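Local atomic coordinates of exodeoxyribonuclease III (Neisseria meningitidis, PDB entry 2JC4), a protein that probably acts as a metal-dependent 3'-5' exonuclease on double-stranded DNA, within the family of AP endonuclease-like repair enzymes. Residues L141-D146 with H218-P223. Numbering follows the deposited sequence.
Sequences LVLLGD and HILVSP
His218 pairs with Gly145 through the backbone, and its imidazole lies on the sheet face that also carries Leu143 and Leu220. There the ring meets Phe176, planes at about 55°, and Phe147, while NE2 bonds to Ile149 O. Strand 141-144 and strand 217-221 are antiparallel neighbours in one sheet of the DNase I-like alpha/beta sandwich. Strand 141-144 also bonds to strand 99-105 along its other edge. On the His218 face, Leu143 and Leu220 lie side by side, packed against helix 170-180, with Leu143 CD2 4.2 Å from Leu220 CD1. The opposite face, with Val142, Leu144, Ile219 and Val221, packs on Ile3 and Thr5 of strand 2-7 in the second sheet. Val142 CG1 meets Ile219 CG2 at 3.6 Å, the two side chains crossing at a slant. Leu144 runs alongside Ile219. Leu144 CB lies 4.0 Å from Ile219 CG1. Leu143 and Leu220 form an antiparallel hydrogen-bonded pair; Leu143 N to Leu220 O and Leu220 N to Leu143 O are both 2.8 Å. At Gly145, whose backbone angles are suited to glycine, the chain turns a corner into Asp146. Asp146 probably binds a metal ion and acts as proton donor/acceptor; its carboxylate bonds to Asn7 and Asn148. Gly145 O still accepts His218 N at 3.0 Å. At the far end, Ser222 N donates to Leu141 O at 3.0 Å. Ser222 OG sits between its own backbone N and carbonyl carbon (chi1 59°), the rotation with which OG accepts Leu141 N, also at 3.0 Å, and is hydrogen-bonded to Gly139 O as well.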
loop_
_atom_site.group_PDB
_atom_site.type_symbol
_atom_site.label_atom_id
_atom_site.label_comp_id
_atom_site.label_asym_id
_atom_site.label_seq_id
_atom_site.Cartn_x
_atom_site.Cartn_y
_atom_site.Cartn_z
ATOM N N LEU A 141 -7.292 12.122 -5.726
ATOM C CA LEU A 141 -6.059 11.337 -5.820
ATOM C C LEU A 141 -5.885 10.498 -4.566
ATOM O O LEU A 141 -6.161 10.969 -3.473
ATOM C CB LEU A 141 -4.845 12.243 -6.113
ATOM C CG LEU A 141 -3.452 11.554 -6.201
ATOM C CD1 LEU A 141 -2.578 12.194 -7.329
ATOM C CD2 LEU A 141 -2.711 11.518 -4.828
ATOM N N VAL A 142 -5.479 9.239 -4.755
ATOM C CA VAL A 142 -5.225 8.309 -3.631
ATOM C C VAL A 142 -3.841 7.723 -3.778
ATOM O O VAL A 142 -3.538 7.063 -4.771
ATOM C CB VAL A 142 -6.286 7.160 -3.536
ATOM C CG1 VAL A 142 -6.034 6.296 -2.333
ATOM C CG2 VAL A 142 -7.699 7.716 -3.390
ATOM N N LEU A 143 -2.993 7.964 -2.785
ATOM C CA LEU A 143 -1.665 7.352 -2.733
ATOM C C LEU A 143 -1.693 6.299 -1.641
ATOM O O LEU A 143 -1.859 6.639 -0.462
ATOM C CB LEU A 143 -0.570 8.418 -2.438
ATOM C CG LEU A 143 0.841 7.923 -2.029
ATOM C CD1 LEU A 143 1.509 7.250 -3.216
ATOM C CD2 LEU A 143 1.748 9.042 -1.469
ATOM N N LEU A 144 -1.559 5.023 -2.009
ATOM C CA LEU A 144 -1.759 3.949 -1.018
ATOM C C LEU A 144 -0.829 2.788 -1.237
ATOM O O LEU A 144 -0.253 2.634 -2.323
ATOM C CB LEU A 144 -3.233 3.454 -0.986
ATOM C CG LEU A 144 -3.770 2.563 -2.143
ATOM C CD1 LEU A 144 -5.252 2.302 -1.943
ATOM C CD2 LEU A 144 -3.534 3.166 -3.576
ATOM N N GLY A 145 -0.653 1.965 -0.202
ATOM C CA GLY A 145 0.240 0.821 -0.339
ATOM C C GLY A 145 0.943 0.518 0.968
ATOM O O GLY A 145 0.483 0.906 2.048
ATOM N N ASP A 146 2.030 -0.241 0.851
ATOM C CA ASP A 146 2.844 -0.609 1.985
ATOM C C ASP A 146 3.937 0.421 2.007
ATOM O O ASP A 146 4.779 0.459 1.106
ATOM C CB ASP A 146 3.402 -1.996 1.736
ATOM C CG ASP A 146 4.321 -2.478 2.846
ATOM O OD1 ASP A 146 4.587 -1.724 3.820
ATOM O OD2 ASP A 146 4.742 -3.646 2.722
ATOM N N HIS A 218 -1.003 2.118 4.375
ATOM C CA HIS A 218 -1.772 3.384 4.569
ATOM C C HIS A 218 -2.540 3.751 3.332
ATOM O O HIS A 218 -2.226 3.269 2.249
ATOM C CB HIS A 218 -0.834 4.554 4.932
ATOM C CG HIS A 218 0.067 4.272 6.101
ATOM N ND1 HIS A 218 -0.419 3.937 7.337
ATOM C CD2 HIS A 218 1.422 4.204 6.194
ATOM C CE1 HIS A 218 0.598 3.708 8.162
ATOM N NE2 HIS A 218 1.728 3.870 7.490
ATOM N N ILE A 219 -3.516 4.654 3.480
ATOM C CA ILE A 219 -4.256 5.177 2.320
ATOM C C ILE A 219 -4.256 6.700 2.474
ATOM O O ILE A 219 -4.844 7.218 3.410
ATOM C CB ILE A 219 -5.701 4.627 2.254
ATOM C CG1 ILE A 219 -5.681 3.086 2.099
ATOM C CG2 ILE A 219 -6.449 5.225 1.028
ATOM C CD1 ILE A 219 -7.029 2.440 2.200
ATOM N N LEU A 220 -3.498 7.384 1.628
ATOM C CA LEU A 220 -3.321 8.837 1.765
ATOM C C LEU A 220 -4.181 9.482 0.684
ATOM O O LEU A 220 -4.139 9.058 -0.486
ATOM C CB LEU A 220 -1.841 9.263 1.653
ATOM C CG LEU A 220 -0.736 8.570 2.491
ATOM C CD1 LEU A 220 0.545 9.415 2.493
ATOM C CD2 LEU A 220 -1.160 8.231 3.877
ATOM N N VAL A 221 -5.004 10.466 1.075
ATOM C CA VAL A 221 -6.037 10.978 0.160
ATOM C C VAL A 221 -5.972 12.515 -0.029
ATOM O O VAL A 221 -5.635 13.251 0.899
ATOM C CB VAL A 221 -7.501 10.528 0.615
ATOM C CG1 VAL A 221 -7.612 8.973 0.703
ATOM C CG2 VAL A 221 -7.869 11.137 1.988
ATOM N N SER A 222 -6.327 12.988 -1.223
ATOM C CA SER A 222 -6.458 14.420 -1.458
ATOM C C SER A 222 -7.705 14.941 -0.720
ATOM O O SER A 222 -8.606 14.152 -0.356
ATOM C CB SER A 222 -6.640 14.693 -2.961
ATOM O OG SER A 222 -7.794 14.023 -3.430
ATOM N N PRO A 223 -7.782 16.268 -0.508
ATOM C CA PRO A 223 -8.938 16.779 0.228
ATOM C C PRO A 223 -10.298 16.418 -0.344
ATOM O O PRO A 223 -11.204 16.153 0.440
ATOM C CB PRO A 223 -8.755 18.305 0.193
ATOM C CG PRO A 223 -7.396 18.553 -0.162
ATOM C CD PRO A 223 -6.828 17.331 -0.855
#